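Local structure of Myo-inositol dehydrogenase (3EUW) at the interface of chains A and B and the interface of chains A and C. The protein is a myo-inositol dehydrogenase of the Gfo/Idh/MocA family, probably using NAD+ to oxidise the 2-hydroxyl of its substrate. Residues are numbered along the deposited sequence; one frame, centred on the assembly and turned at random. Chains: chain A/B/C, Myo-inositol dehydrogenase.

Contact 1 joins chains A and B, and contact 2 joins chains A and C. The centres of their C-alpha atoms lie about 37 Å apart. Chain A takes part in both, but with different elements: strand 260-263 in contact 1, strands 189-197 and 212-219 in contact 2. No residue is shared. Contact 1 pairs backbones edge to edge into an antiparallel ladder and adds a charged cluster. Contact 2 relies mainly on side-chain packing, with an arginine at its margin. Each belongs to a two-fold symmetric interface. Together they let one chain hold two neighbours, in keeping with the tetramer of the deposited assembly.

Contact 1: the interface of chains A and B. Residues chain A 260-263, 272; chain B 137, 142, 249-251.
A:Arg261 and B:Ala251 pair backbone to backbone. The A:Arg261 N to B:Ala251 O bond is 2.8 Å, and B:Ala251 N returns a bond to A:Arg261 O. A:His263 and B:Met249, a selenomethionine, form a second such pair, with B:Met249 N 2.7 Å from A:His263 O. Strands A 260-263 and B 248-252 thus run antiparallel.

Charged groups flank this ladder. A:Lys262 has CG anti to its backbone N (chi1 -176°). Its chain bends at chi3, and A:Lys262 NZ comes 2.8 Å from B:Glu142 OE2, in a salt bridge. NZ meets the anti side of that oxygen, 34° out of the carboxylate plane. B:Arg137 grips the same carboxylate side-on. B:Arg137 NH2 lies 2.6 Å from B:Glu142 OE2 and uses its syn lone pair, and NE bonds to OE1. Two donors therefore hold OE2, which may offset the closeness of the two positive groups.

B:Arg137 NH1 binds a water oxygen at 3.0 Å. That water also meets A:Asp272 OD1 and A:Val260 O. The direct B:Arg137 NH1 to A:Asp272 OD1 salt bridge is long, 3.8 Å, so the water may carry much of this link.

Methyl groups fill in between. B:Leu250 CD2 lies over the face of the B:Arg137 guanidinium, within chain B. Across the contact, B:Leu250 CD2 is 3.6 Å from A:Lys262 CB. B:Met249 CE lies 3.9 Å from A:His263 CE1.

The site extends a beta sheet across the two chains and probably helps hold the tetramer.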
# COMPACT_ATOMS: atom_id res chain seq x y z
N VAL A 260 11.40 2.42 -0.80
CA VAL A 260 11.37 2.85 -2.19
C VAL A 260 10.38 2.14 -3.10
O VAL A 260 10.23 0.93 -3.07
CB VAL A 260 12.78 2.73 -2.84
CG1 VAL A 260 12.74 3.27 -4.28
CG2 VAL A 260 13.80 3.50 -2.03
N ARG A 261 9.70 2.93 -3.93
CA ARG A 261 8.75 2.40 -4.90
C ARG A 261 9.00 3.03 -6.26
O ARG A 261 9.21 4.24 -6.36
CB ARG A 261 7.32 2.70 -4.45
CG ARG A 261 6.85 1.82 -3.31
CD ARG A 261 5.50 2.27 -2.80
NE ARG A 261 5.06 1.46 -1.67
CZ ARG A 261 4.57 0.23 -1.78
NH1 ARG A 261 4.45 -0.33 -2.99
NH2 ARG A 261 4.21 -0.44 -0.70
N LYS A 262 8.99 2.21 -7.30
CA LYS A 262 9.22 2.69 -8.65
C LYS A 262 7.95 2.61 -9.48
O LYS A 262 7.17 1.66 -9.36
CB LYS A 262 10.35 1.90 -9.32
CG LYS A 262 10.70 2.44 -10.70
CD LYS A 262 11.94 1.80 -11.30
CE LYS A 262 11.69 0.36 -11.70
NZ LYS A 262 12.91 -0.24 -12.32
N HIS A 263 7.75 3.61 -10.33
CA HIS A 263 6.58 3.65 -11.19
C HIS A 263 7.02 4.00 -12.60
O HIS A 263 7.67 5.02 -12.81
CB HIS A 263 5.58 4.70 -10.71
CG HIS A 263 5.27 4.61 -9.25
ND1 HIS A 263 6.16 4.99 -8.27
CD2 HIS A 263 4.14 4.22 -8.60
CE1 HIS A 263 5.60 4.84 -7.08
NE2 HIS A 263 4.38 4.38 -7.25
N ASP A 272 10.96 -3.05 -3.21
CA ASP A 272 12.08 -3.99 -3.19
C ASP A 272 11.60 -5.40 -2.86
O ASP A 272 10.52 -5.58 -2.29
CB ASP A 272 13.13 -3.67 -2.10
CG ASP A 272 13.55 -2.21 -2.06
OD1 ASP A 272 13.72 -1.58 -3.12
OD2 ASP A 272 13.74 -1.72 -0.93
N ARG B 137 20.05 4.95 -7.58
CA ARG B 137 19.30 4.40 -8.69
C ARG B 137 19.03 5.45 -9.77
O ARG B 137 19.00 5.13 -10.96
CB ARG B 137 18.00 3.77 -8.16
CG ARG B 137 18.26 2.57 -7.26
CD ARG B 137 17.00 1.99 -6.62
NE ARG B 137 16.07 1.45 -7.61
CZ ARG B 137 14.92 0.86 -7.30
NH1 ARG B 137 14.55 0.74 -6.03
NH2 ARG B 137 14.13 0.39 -8.27
N GLU B 142 18.06 4.78 -13.92
CA GLU B 142 16.91 3.90 -13.86
C GLU B 142 15.59 4.59 -14.25
O GLU B 142 14.65 3.95 -14.74
CB GLU B 142 16.79 3.27 -12.47
CG GLU B 142 16.08 1.93 -12.48
CD GLU B 142 16.00 1.30 -11.11
OE1 GLU B 142 17.06 1.12 -10.47
OE2 GLU B 142 14.88 0.97 -10.67
N MSE B 249 9.33 7.02 -12.20
CA MSE B 249 9.38 7.72 -10.93
C MSE B 249 9.82 6.85 -9.74
O MSE B 249 9.52 5.66 -9.69
CB MSE B 249 8.00 8.32 -10.64
CG MSE B 249 7.99 9.47 -9.63
SE MSE B 249 6.61 9.20 -8.26
CE MSE B 249 7.67 8.10 -7.12
N LEU B 250 10.54 7.46 -8.80
CA LEU B 250 11.01 6.76 -7.60
C LEU B 250 10.63 7.58 -6.38
O LEU B 250 10.98 8.76 -6.28
CB LEU B 250 12.53 6.57 -7.63
CG LEU B 250 13.09 5.51 -8.57
CD1 LEU B 250 14.57 5.75 -8.82
CD2 LEU B 250 12.84 4.13 -7.99
N ALA B 251 9.92 6.96 -5.44
CA ALA B 251 9.51 7.66 -4.23
C ALA B 251 9.77 6.85 -2.97
O ALA B 251 9.80 5.61 -3.00
CB ALA B 251 8.04 8.04 -4.29
O HOH W 1 12.13 -0.57 -4.95

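Contact 2: the interface of chains A and C. Residues chain A 195-197, 212-214; chain C 193, 216, 218, 222, 224.
C:Leu224 packs against A:Ile214, A:Gln212, A:Ala197 and A:Thr195. C:Leu224 CB lies 3.8 Å from the CD1 methyl of A:Ile214. CG is anti to the carbonyl carbon (chi1 -67°), beside the backbone N. There C:Leu224 CG meets A:Gln212 OE1 and, at 4.0 Å, A:Ala197 CB. The two methyls then part. C:Leu224 CD1 presses on A:Ile214 CD1 at 3.3 Å, a close methyl-methyl contact, and also touches A:Gln212 CG. C:Leu224 CD2 turns to A:Thr195 CG2, a methyl 3.9 Å away. The C:Leu224 and A:Ile214 side chains run alongside in opposite senses, while A:Gln212 and C:Leu224 meet tip to tip.

C:Thr216 continues the packing. It passes A:Ile214 in the opposite direction, with C:Thr216 CG2 3.9 Å from A:Ile214 CB. It also reaches tip to tip toward A:Thr195.

The polar part is at C:Arg218. The bend of its chain at chi3 brings its tip to A:Gly196. NH1 and NH2 of C:Arg218 both come near the A:Gly196 carbonyl oxygen, which sits off the guanidinium plane. The C:Arg218 NH1 to A:Gly196 O distance is 2.9 Å, but both bonds are weak, being well bent at 127°. C:Arg218 NH2 also lies 3.4 Å from A:Thr195 CG2. A water in the guanidinium plane, at its edge, links NH2 to A:Gly196 N. The bond between A:Gly196 N and the water oxygen is 2.8 Å and nearly straight (171°). These links probably help to keep the guanidinium beside strand 189-197.

One pair is doubtful. A:Gln212 OE1 and C:Gly222 O are close, yet both can only accept, so the A:Gln212 amide may be modelled turned over.

Chain A contributes strands 189-197 and 212-219. Chain C contributes mainly 212-219 and 224-230, with C:Gly222 in the loop between and a minor part from C:Thr193 of strand 189-197. The contact joins beta-sheet surfaces through their side chains and probably helps hold the tetramer together.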
# COMPACT_ATOMS: atom_id res chain seq x y z
N THR A 195 -1.93 -31.30 5.24
CA THR A 195 -1.86 -31.81 3.88
C THR A 195 -0.49 -31.48 3.30
O THR A 195 -0.06 -30.32 3.31
CB THR A 195 -2.94 -31.14 3.02
OG1 THR A 195 -4.21 -31.29 3.65
CG2 THR A 195 -2.99 -31.77 1.64
N GLY A 196 0.21 -32.49 2.80
CA GLY A 196 1.53 -32.25 2.22
C GLY A 196 1.55 -32.58 0.75
O GLY A 196 0.78 -33.43 0.29
N ALA A 197 2.43 -31.92 0.01
CA ALA A 197 2.55 -32.15 -1.43
C ALA A 197 4.02 -32.02 -1.88
O ALA A 197 4.89 -31.63 -1.10
CB ALA A 197 1.66 -31.17 -2.19
N GLN A 212 5.91 -28.42 0.29
CA GLN A 212 4.84 -27.49 0.61
C GLN A 212 3.72 -28.18 1.39
O GLN A 212 3.34 -29.32 1.11
CB GLN A 212 4.27 -26.81 -0.65
CG GLN A 212 3.44 -27.69 -1.57
CD GLN A 212 2.74 -26.91 -2.68
OE1 GLN A 212 1.96 -27.47 -3.45
NE2 GLN A 212 3.01 -25.61 -2.75
N VAL A 213 3.21 -27.48 2.40
CA VAL A 213 2.12 -28.03 3.20
C VAL A 213 1.09 -26.98 3.63
O VAL A 213 1.35 -25.79 3.60
CB VAL A 213 2.66 -28.69 4.51
CG1 VAL A 213 3.68 -29.77 4.19
CG2 VAL A 213 3.29 -27.63 5.41
N ILE A 214 -0.10 -27.45 3.99
CA ILE A 214 -1.16 -26.58 4.50
C ILE A 214 -1.61 -27.25 5.79
O ILE A 214 -1.85 -28.45 5.81
CB ILE A 214 -2.40 -26.49 3.59
CG1 ILE A 214 -2.23 -25.43 2.49
CG2 ILE A 214 -3.61 -26.03 4.43
CD1 ILE A 214 -1.06 -25.60 1.62
N THR C 193 -10.32 -31.80 1.61
CA THR C 193 -10.23 -31.82 3.06
C THR C 193 -10.84 -30.50 3.52
O THR C 193 -10.49 -29.43 3.02
CB THR C 193 -8.75 -31.91 3.53
OG1 THR C 193 -8.14 -33.08 2.97
CG2 THR C 193 -8.68 -32.00 5.04
N THR C 216 -9.03 -27.31 1.98
CA THR C 216 -7.76 -27.51 1.28
C THR C 216 -7.92 -28.60 0.21
O THR C 216 -8.22 -29.74 0.52
CB THR C 216 -6.63 -27.90 2.26
OG1 THR C 216 -6.50 -26.88 3.27
CG2 THR C 216 -5.31 -28.04 1.52
N ARG C 218 -6.35 -30.79 -3.17
CA ARG C 218 -5.12 -31.24 -3.80
C ARG C 218 -5.40 -31.38 -5.30
O ARG C 218 -6.37 -32.03 -5.70
CB ARG C 218 -4.68 -32.61 -3.27
CG ARG C 218 -3.45 -33.18 -3.99
CD ARG C 218 -3.06 -34.56 -3.44
NE ARG C 218 -2.99 -34.53 -1.99
CZ ARG C 218 -1.88 -34.61 -1.27
NH1 ARG C 218 -0.70 -34.74 -1.88
NH2 ARG C 218 -1.94 -34.56 0.05
N GLY C 222 -0.19 -31.94 -7.56
CA GLY C 222 0.33 -31.51 -6.27
C GLY C 222 0.01 -30.06 -5.92
O GLY C 222 0.57 -29.52 -4.96
N LEU C 224 -1.88 -27.07 -4.26
CA LEU C 224 -2.68 -27.01 -3.04
C LEU C 224 -3.53 -25.74 -3.08
O LEU C 224 -3.01 -24.64 -3.14
CB LEU C 224 -1.79 -27.00 -1.79
CG LEU C 224 -1.02 -28.30 -1.52
CD1 LEU C 224 -0.13 -28.13 -0.29
CD2 LEU C 224 -2.01 -29.46 -1.33
O HOH W 2 -0.59 -35.19 2.75